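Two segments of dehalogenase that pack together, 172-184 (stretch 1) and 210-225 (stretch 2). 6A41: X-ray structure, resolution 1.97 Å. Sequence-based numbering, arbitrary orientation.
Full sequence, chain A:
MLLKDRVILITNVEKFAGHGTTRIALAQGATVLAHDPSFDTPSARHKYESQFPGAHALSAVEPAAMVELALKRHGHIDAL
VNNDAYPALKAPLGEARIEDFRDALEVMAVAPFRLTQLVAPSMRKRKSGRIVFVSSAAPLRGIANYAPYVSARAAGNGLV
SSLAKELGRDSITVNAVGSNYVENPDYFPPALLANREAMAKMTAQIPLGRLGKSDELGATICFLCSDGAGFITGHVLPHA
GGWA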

ATOM      1  N   ILE A 172     -13.724 -16.164 -11.469  1.00 12.94           N
ATOM      2  CA  ILE A 172     -14.202 -14.857 -11.751  1.00 11.49           C
ATOM      3  C   ILE A 172     -13.234 -13.890 -11.101  1.00 11.09           C
ATOM      4  O   ILE A 172     -12.870 -14.050  -9.912  1.00 10.88           O
ATOM      5  CB  ILE A 172     -15.566 -14.752 -11.062  1.00 11.12           C
ATOM      6  CG1 ILE A 172     -16.550 -15.720 -11.739  1.00 10.87           C
ATOM      7  CG2 ILE A 172     -16.097 -13.336 -11.010  1.00 11.00           C
ATOM      8  CD1 ILE A 172     -17.682 -15.990 -10.819  1.00 11.03           C
ATOM      9  N   THR A 173     -12.810 -12.865 -11.833  1.00 10.76           N
ATOM     10  CA  THR A 173     -11.925 -11.858 -11.197  1.00 10.09           C
ATOM     11  C   THR A 173     -12.735 -10.652 -10.712  1.00  9.72           C
ATOM     12  O   THR A 173     -13.795 -10.362 -11.229  1.00  9.57           O
ATOM     13  CB  THR A 173     -10.806 -11.347 -12.124  1.00 10.20           C
ATOM     14  OG1 THR A 173     -11.347 -10.526 -13.166  1.00  9.44           O
ATOM     15  CG2 THR A 173      -9.993 -12.488 -12.702  1.00 10.36           C
ATOM     16  N   VAL A 174     -12.232  -9.992  -9.704  1.00  9.08           N
ATOM     17  CA  VAL A 174     -12.856  -8.834  -9.127  1.00  8.79           C
ATOM     18  C   VAL A 174     -11.741  -7.802  -8.913  1.00  8.25           C
ATOM     19  O   VAL A 174     -10.843  -8.007  -8.145  1.00  7.56           O
ATOM     20  CB  VAL A 174     -13.503  -9.111  -7.818  1.00  9.29           C
ATOM     21  CG1 VAL A 174     -14.256  -7.893  -7.342  1.00  9.49           C
ATOM     22  CG2 VAL A 174     -14.484 -10.258  -7.878  1.00  9.41           C
ATOM     23  N   ASN A 175     -11.933  -6.671  -9.525  1.00  8.02           N
ATOM     24  CA  ASN A 175     -10.959  -5.549  -9.451  1.00  7.98           C
ATOM     25  C   ASN A 175     -11.703  -4.201  -9.387  1.00  8.35           C
ATOM     26  O   ASN A 175     -12.926  -4.110  -9.656  1.00  8.31           O
ATOM     27  CB  ASN A 175     -10.098  -5.562 -10.717  1.00  7.75           C
ATOM     28  CG  ASN A 175      -9.216  -6.781 -10.797  1.00  7.89           C
ATOM     29  OD1 ASN A 175      -9.419  -7.651 -11.713  1.00  9.94           O
ATOM     30  ND2 ASN A 175      -8.369  -6.974  -9.893  1.00  6.87           N
ATOM     31  N   ALA A 176     -10.944  -3.127  -9.103  1.00  8.18           N
ATOM     32  CA  ALA A 176     -11.481  -1.774  -9.200  1.00  8.12           C
ATOM     33  C   ALA A 176     -10.518  -0.927  -9.971  1.00  8.84           C
ATOM     34  O   ALA A 176      -9.273  -1.209 -10.000  1.00  8.98           O
ATOM     35  CB  ALA A 176     -11.659  -1.159  -7.837  1.00  7.93           C
ATOM     36  N   VAL A 177     -11.011   0.116 -10.587  1.00  8.68           N
ATOM     37  CA  VAL A 177     -10.128   1.128 -11.194  1.00  9.10           C
ATOM     38  C   VAL A 177     -10.340   2.383 -10.313  1.00  9.56           C
ATOM     39  O   VAL A 177     -11.418   2.832 -10.133  1.00  9.69           O
ATOM     40  CB  VAL A 177     -10.525   1.455 -12.632  1.00  9.53           C
ATOM     41  CG1 VAL A 177      -9.598   2.605 -13.165  1.00  9.97           C
ATOM     42  CG2 VAL A 177     -10.283   0.236 -13.539  1.00  9.54           C
ATOM     43  N   GLY A 178      -9.262   2.890  -9.737  1.00  9.41           N
ATOM     44  CA  GLY A 178      -9.255   4.025  -8.869  1.00  9.33           C
ATOM     45  C   GLY A 178      -8.983   5.255  -9.692  1.00  9.47           C
ATOM     46  O   GLY A 178      -7.838   5.658  -9.868  1.00  8.91           O
ATOM     47  N   SER A 179     -10.008   5.770 -10.289  1.00  9.30           N
ATOM     48  CA  SER A 179      -9.834   6.983 -11.128  1.00 10.14           C
ATOM     49  C   SER A 179      -9.636   8.257 -10.354  1.00  9.43           C
ATOM     50  O   SER A 179     -10.115   8.435  -9.243  1.00  9.34           O
ATOM     51  CB  SER A 179     -11.063   7.206 -12.032  1.00 10.73           C
ATOM     52  OG  SER A 179     -10.805   8.094 -13.115  1.00 11.56           O
ATOM     53  N   ASN A 180      -8.900   9.192 -10.953  1.00  9.53           N
ATOM     54  CA  ASN A 180      -9.007  10.608 -10.543  1.00  9.12           C
ATOM     55  C   ASN A 180      -8.465  11.467 -11.722  1.00  9.23           C
ATOM     56  O   ASN A 180      -7.681  11.035 -12.527  1.00  8.42           O
ATOM     57  CB  ASN A 180      -8.180  10.933  -9.228  1.00  9.24           C
ATOM     58  CG  ASN A 180      -8.742  12.157  -8.368  1.00 10.08           C
ATOM     59  OD1 ASN A 180      -8.168  12.494  -7.294  1.00 11.63           O
ATOM     60  ND2 ASN A 180      -9.746  12.797  -8.833  1.00  8.67           N
ATOM     61  N   TYR A 181      -8.927  12.718 -11.788  1.00  9.84           N
ATOM     62  CA  TYR A 181      -8.547  13.674 -12.795  1.00 10.30           C
ATOM     63  C   TYR A 181      -8.839  13.208 -14.210  1.00 10.52           C
ATOM     64  O   TYR A 181      -8.028  13.542 -15.090  1.00 10.49           O
ATOM     65  CB  TYR A 181      -7.042  14.064 -12.623  1.00 11.09           C
ATOM     66  CG  TYR A 181      -6.838  14.718 -11.297  1.00 11.70           C
ATOM     67  CD1 TYR A 181      -7.312  15.973 -11.115  1.00 12.45           C
ATOM     68  CD2 TYR A 181      -6.179  14.111 -10.253  1.00 12.27           C
ATOM     69  CE1 TYR A 181      -7.206  16.630  -9.929  1.00 13.72           C
ATOM     70  CE2 TYR A 181      -6.061  14.718  -9.034  1.00 13.01           C
ATOM     71  CZ  TYR A 181      -6.551  16.022  -8.858  1.00 14.15           C
ATOM     72  OH  TYR A 181      -6.510  16.699  -7.624  1.00 15.48           O
ATOM     73  N   VAL A 182      -9.917  12.427 -14.421  1.00 10.46           N
ATOM     74  CA  VAL A 182     -10.335  11.970 -15.731  1.00 11.35           C
ATOM     75  C   VAL A 182     -11.560  12.784 -16.129  1.00 12.22           C
ATOM     76  O   VAL A 182     -12.523  12.857 -15.333  1.00 12.66           O
ATOM     77  CB  VAL A 182     -10.698  10.508 -15.791  1.00 12.06           C
ATOM     78  CG1 VAL A 182     -11.209  10.148 -17.203  1.00 13.05           C
ATOM     79  CG2 VAL A 182      -9.532   9.646 -15.393  1.00 11.94           C
ATOM     80  N   GLU A 183     -11.494  13.420 -17.309  1.00 12.72           N
ATOM     81  CA  GLU A 183     -12.649  14.168 -17.865  1.00 14.30           C
ATOM     82  C   GLU A 183     -13.854  13.260 -17.759  1.00 14.26           C
ATOM     83  O   GLU A 183     -13.872  12.174 -18.331  1.00 14.33           O
ATOM     84  CB  GLU A 183     -12.428  14.548 -19.301  1.00 15.23           C
ATOM     85  CG  GLU A 183     -11.240  15.474 -19.423  1.00 17.04           C
ATOM     86  CD  GLU A 183     -10.841  15.779 -20.890  1.00 21.15           C
ATOM     87  OE1 GLU A 183     -11.492  15.254 -21.818  1.00 22.37           O
ATOM     88  OE2 GLU A 183      -9.874  16.536 -21.073  1.00 22.80           O
ATOM     89  N   ASN A 184     -14.875  13.736 -17.049  1.00 14.64           N
ATOM     90  CA  ASN A 184     -16.082  13.005 -16.869  1.00 14.23           C
ATOM     91  C   ASN A 184     -17.133  13.846 -16.316  1.00 14.69           C
ATOM     92  O   ASN A 184     -16.832  14.817 -15.623  1.00 16.13           O
ATOM     93  CB  ASN A 184     -15.840  11.726 -16.059  1.00 13.49           C
ATOM     94  CG  ASN A 184     -15.795  11.899 -14.580  1.00 12.90           C
ATOM     95  OD1 ASN A 184     -16.865  12.034 -13.955  1.00 13.90           O
ATOM     96  ND2 ASN A 184     -14.588  11.706 -13.963  1.00 12.20           N
ATOM     97  N   ARG A 210      -1.623  16.756 -17.038  1.00 12.77           N
ATOM     98  CA  ARG A 210      -2.830  16.883 -17.836  1.00 13.20           C
ATOM     99  C   ARG A 210      -3.945  16.048 -17.203  1.00 12.94           C
ATOM    100  O   ARG A 210      -3.642  15.163 -16.419  1.00 11.90           O
ATOM    101  CB  ARG A 210      -2.591  16.425 -19.303  1.00 14.26           C
ATOM    102  CG  ARG A 210      -2.403  14.880 -19.364  1.00 14.69           C
ATOM    103  CD  ARG A 210      -2.399  14.358 -20.756  1.00 15.83           C
ATOM    104  NE  ARG A 210      -2.110  12.926 -20.834  1.00 16.07           N
ATOM    105  CZ  ARG A 210      -2.977  11.950 -20.862  1.00 16.49           C
ATOM    106  NH1 ARG A 210      -4.341  12.103 -20.781  1.00 16.95           N
ATOM    107  NH2 ARG A 210      -2.445  10.751 -20.969  1.00 16.52           N
ATOM    108  N   LEU A 211      -5.212  16.302 -17.559  1.00 12.51           N
ATOM    109  CA  LEU A 211      -6.310  15.392 -17.223  1.00 13.19           C
ATOM    110  C   LEU A 211      -6.396  14.235 -18.148  1.00 12.44           C
ATOM    111  O   LEU A 211      -5.898  14.273 -19.281  1.00 11.95           O
ATOM    112  CB  LEU A 211      -7.666  16.101 -17.218  1.00 14.91           C
ATOM    113  CG  LEU A 211      -7.876  17.243 -16.307  1.00 17.52           C
ATOM    114  CD1 LEU A 211      -9.365  17.597 -16.177  1.00 18.15           C
ATOM    115  CD2 LEU A 211      -7.353  17.121 -14.930  1.00 16.04           C
ATOM    116  N   GLY A 212      -6.969  13.149 -17.659  1.00 11.63           N
ATOM    117  CA  GLY A 212      -7.106  11.968 -18.416  1.00 11.34           C
ATOM    118  C   GLY A 212      -8.341  12.012 -19.257  1.00 13.12           C
ATOM    119  O   GLY A 212      -9.255  12.844 -19.084  1.00 12.01           O
ATOM    120  N   LYS A 213      -8.313  11.205 -20.294  1.00 13.92           N
ATOM    121  CA  LYS A 213      -9.405  11.067 -21.229  1.00 15.06           C
ATOM    122  C   LYS A 213     -10.376   9.987 -20.836  1.00 13.69           C
ATOM    123  O   LYS A 213      -9.992   8.917 -20.282  1.00 10.38           O
ATOM    124  CB  LYS A 213      -8.850  10.756 -22.631  1.00 18.38           C
ATOM    125  CG  LYS A 213      -8.075  11.981 -23.104  1.00 23.84           C
ATOM    126  CD  LYS A 213      -7.711  11.879 -24.553  1.00 32.81           C
ATOM    127  CE  LYS A 213      -6.999  10.571 -24.898  1.00 39.47           C
ATOM    128  NZ  LYS A 213      -5.945  10.863 -25.959  1.00 42.93           N
ATOM    129  N   SER A 214     -11.661  10.222 -21.158  1.00 12.21           N
ATOM    130  CA  SER A 214     -12.662   9.242 -20.774  1.00 13.48           C
ATOM    131  C   SER A 214     -12.339   7.911 -21.554  1.00 13.20           C
ATOM    132  O   SER A 214     -12.561   6.845 -20.970  1.00 12.64           O
ATOM    133  CB  SER A 214     -14.114   9.688 -21.086  1.00 14.73           C
ATOM    134  OG  SER A 214     -14.157   9.794 -22.482  1.00 19.02           O
ATOM    135  N   ASP A 215     -11.795   7.992 -22.781  1.00 12.78           N
ATOM    136  CA  ASP A 215     -11.280   6.824 -23.500  1.00 13.88           C
ATOM    137  C   ASP A 215     -10.134   6.015 -22.889  1.00 11.94           C
ATOM    138  O   ASP A 215     -10.020   4.801 -23.188  1.00 11.19           O
ATOM    139  CB  ASP A 215     -10.949   7.179 -24.906  1.00 16.13           C
ATOM    140  CG  ASP A 215     -12.274   7.379 -25.728  1.00 19.87           C
ATOM    141  OD1 ASP A 215     -13.436   7.144 -25.232  1.00 22.01           O
ATOM    142  OD2 ASP A 215     -12.135   7.774 -26.863  1.00 24.84           O
ATOM    143  N   GLU A 216      -9.325   6.696 -22.064  1.00 11.21           N
ATOM    144  CA  GLU A 216      -8.234   6.066 -21.308  1.00 11.09           C
ATOM    145  C   GLU A 216      -8.806   5.270 -20.150  1.00 10.26           C
ATOM    146  O   GLU A 216      -8.417   4.091 -19.931  1.00  9.15           O
ATOM    147  CB  GLU A 216      -7.180   7.063 -20.768  1.00 11.87           C
ATOM    148  CG  GLU A 216      -6.298   7.598 -21.854  1.00 12.84           C
ATOM    149  CD  GLU A 216      -5.516   8.912 -21.536  1.00 13.98           C
ATOM    150  OE1 GLU A 216      -5.964   9.768 -20.771  1.00 14.25           O
ATOM    151  OE2 GLU A 216      -4.414   9.031 -22.115  1.00 14.92           O
ATOM    152  N   LEU A 217      -9.701   5.927 -19.417  1.00  9.55           N
ATOM    153  CA  LEU A 217     -10.443   5.166 -18.328  1.00  9.66           C
ATOM    154  C   LEU A 217     -11.208   4.014 -18.938  1.00  9.18           C
ATOM    155  O   LEU A 217     -11.162   2.891 -18.395  1.00  8.87           O
ATOM    156  CB  LEU A 217     -11.323   6.108 -17.575  1.00  9.53           C
ATOM    157  CG  LEU A 217     -12.088   5.551 -16.374  1.00  9.62           C
ATOM    158  CD1 LEU A 217     -11.234   4.825 -15.437  1.00  9.33           C
ATOM    159  CD2 LEU A 217     -12.755   6.664 -15.616  1.00  9.90           C
ATOM    160  N   GLY A 218     -11.905   4.293 -20.062  1.00  8.75           N
ATOM    161  CA  GLY A 218     -12.643   3.189 -20.734  1.00  9.12           C
ATOM    162  C   GLY A 218     -11.728   1.993 -21.179  1.00  8.94           C
ATOM    163  O   GLY A 218     -12.087   0.797 -20.984  1.00  9.30           O
ATOM    164  N   ALA A 219     -10.578   2.311 -21.742  1.00  8.77           N
ATOM    165  CA  ALA A 219      -9.660   1.315 -22.181  1.00  9.30           C
ATOM    166  C   ALA A 219      -9.122   0.492 -20.971  1.00  9.20           C
ATOM    167  O   ALA A 219      -8.908  -0.725 -21.101  1.00  9.33           O
ATOM    168  CB  ALA A 219      -8.442   1.852 -23.011  1.00  9.96           C
ATOM    169  N   THR A 220      -8.891   1.161 -19.862  1.00  8.94           N
ATOM    170  CA  THR A 220      -8.492   0.454 -18.627  1.00  9.23           C
ATOM    171  C   THR A 220      -9.492  -0.531 -18.120  1.00  8.75           C
ATOM    172  O   THR A 220      -9.190  -1.675 -17.780  1.00  8.68           O
ATOM    173  CB  THR A 220      -7.996   1.474 -17.582  1.00  9.06           C
ATOM    174  OG1 THR A 220      -6.912   2.273 -18.174  1.00  9.47           O
ATOM    175  CG2 THR A 220      -7.489   0.750 -16.427  1.00  9.36           C
ATOM    176  N   ILE A 221     -10.711  -0.072 -18.000  1.00  8.78           N
ATOM    177  CA  ILE A 221     -11.824  -0.947 -17.629  1.00  8.69           C
ATOM    178  C   ILE A 221     -12.002  -2.092 -18.618  1.00  9.18           C
ATOM    179  O   ILE A 221     -12.130  -3.299 -18.170  1.00  8.86           O
ATOM    180  CB  ILE A 221     -13.103  -0.096 -17.425  1.00  8.51           C
ATOM    181  CG1 ILE A 221     -12.997   0.927 -16.316  1.00  8.40           C
ATOM    182  CG2 ILE A 221     -14.349  -0.962 -17.352  1.00  9.00           C
ATOM    183  CD1 ILE A 221     -14.005   2.102 -16.472  1.00  8.69           C
ATOM    184  N   CYS A 222     -11.975  -1.808 -19.922  1.00  9.05           N
ATOM    185  CA  CYS A 222     -12.013  -2.821 -20.924  1.00 10.04           C
ATOM    186  C   CYS A 222     -10.886  -3.874 -20.822  1.00  9.90           C
ATOM    187  O   CYS A 222     -11.113  -5.085 -20.903  1.00  9.14           O
ATOM    188  CB  CYS A 222     -12.027  -2.251 -22.327  1.00 11.09           C
ATOM    189  SG  CYS A 222     -13.639  -1.509 -22.693  1.00 14.91           S
ATOM    190  N   PHE A 223      -9.670  -3.376 -20.572  1.00  9.54           N
ATOM    191  CA  PHE A 223      -8.603  -4.300 -20.354  1.00  9.43           C
ATOM    192  C   PHE A 223      -8.936  -5.288 -19.160  1.00  9.40           C
ATOM    193  O   PHE A 223      -8.804  -6.543 -19.356  1.00  8.40           O
ATOM    194  CB  PHE A 223      -7.243  -3.580 -20.086  1.00  9.97           C
ATOM    195  CG  PHE A 223      -6.164  -4.578 -19.569  1.00 10.13           C
ATOM    196  CD1 PHE A 223      -5.672  -5.549 -20.404  1.00 10.88           C
ATOM    197  CD2 PHE A 223      -5.771  -4.537 -18.237  1.00 10.99           C
ATOM    198  CE1 PHE A 223      -4.752  -6.559 -19.949  1.00 11.00           C
ATOM    199  CE2 PHE A 223      -4.854  -5.459 -17.744  1.00 10.79           C
ATOM    200  CZ  PHE A 223      -4.369  -6.439 -18.582  1.00 10.57           C
ATOM    201  N   LEU A 224      -9.430  -4.792 -18.025  1.00  9.05           N
ATOM    202  CA  LEU A 224      -9.711  -5.690 -16.900  1.00  9.97           C
ATOM    203  C   LEU A 224     -10.857  -6.657 -17.211  1.00 10.96           C
ATOM    204  O   LEU A 224     -10.843  -7.770 -16.656  1.00 11.46           O
ATOM    205  CB  LEU A 224     -10.030  -4.925 -15.621  1.00  9.89           C
ATOM    206  CG  LEU A 224      -8.793  -4.132 -15.152  1.00 10.20           C
ATOM    207  CD1 LEU A 224      -9.265  -3.134 -14.103  1.00 10.55           C
ATOM    208  CD2 LEU A 224      -7.664  -5.036 -14.628  1.00 10.57           C
ATOM    209  N   CYS A 225     -11.791  -6.269 -18.097  1.00 11.06           N
ATOM    210  CA  CYS A 225     -12.837  -7.188 -18.630  1.00 11.60           C
ATOM    211  C   CYS A 225     -12.342  -8.299 -19.590  1.00 12.58           C
ATOM    212  O   CYS A 225     -13.106  -9.214 -19.850  1.00 11.69           O
ATOM    213  CB  CYS A 225     -13.994  -6.423 -19.271  1.00 12.09           C
ATOM    214  SG  CYS A 225     -14.820  -5.260 -18.194  1.00 12.72           S
TER
HETATM  215  O   HOH W   1      -9.541  -9.136 -14.619  1.00  8.64           O
HETATM  216  O   HOH W   2     -12.447  12.600 -22.405  1.00 17.88           O

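Strand 172-179 lies nearly antiparallel to helix 214-225, at 168° between their directions and 9.3 Å at closest approach, a spacing filled by side chains. Beyond the strand, the chain is tied to the segment leading into the helix by a single beta bridge between Val 182 and Gly 212 (CA-CA 4.2 Å). Two near-linear hydrogen bonds make it: Gly 212 N donates to Tyr 181 O (2.8 Å), and Glu 183 N donates to Gly 212 O (2.9 Å). Gly 212 suits so close an approach, since an ideal CB there would lie a tight 3.4 Å from Val 182 CG2.

Strand alternation turns Thr 173, Asn 175, Val 177 and Ser 179 toward the helix, whereas Ala 176 points away. Val 177 is the apolar centre. Its t rotamer spreads both methyls over the helix: CG1 meets Leu 217 CD1 at 3.6 Å, and CG2 lies 3.6 Å from Leu 224 CD1 and 3.9 Å from Ile 221 CG1. The two leucines, both pointing toward the strand, reach this valine by different rotamers, Leu 217 with chi1 t and chi2 p, Leu 224 with chi1 m and chi2 t. Leu 217 also places CD2 3.5 Å from Ser 179 OG. Thr 220 adopts chi1 m, in which OG1 turns back to donate to Glu 216 O (2.9 Å) within the helix while CG2 approaches Val 177 CG2 at 4.1 Å; the polar arm is thus satisfied locally and the methyl is left to the contact.

Val 182, also t, directs CG1 to the start of the helix, 3.5 Å from Lys 213 O and 4.1 Å from Leu 217 CB. Tyr 181 has positive phi (58°); its CB packs 3.8 Å from Leu 211 CD2, but the end of its side chain leads away.

Water bridges the stretches at both ends. Water 1 joins Thr 173 OG1 (2.7 Å) to Leu 224 O (2.8 Å), spanning a pair 4.5 Å apart; chi1 p at Thr 173 accompanies this placement. Water 2 accepts from Ser 214 N (2.8 Å), a free amide of the first helical turn, and donates to Glu 183 OE1 (2.9 Å), which the extended m,t side chain carries there.

Within the second stretch, Glu 216 folds back to brace the helix start: OE1 accepts from Lys 213 N (2.8 Å), at the N-cap position, and forms a salt bridge with Arg 210 NH1 (2.8 Å), while OE2 accepts from Arg 210 NH2 (2.9 Å).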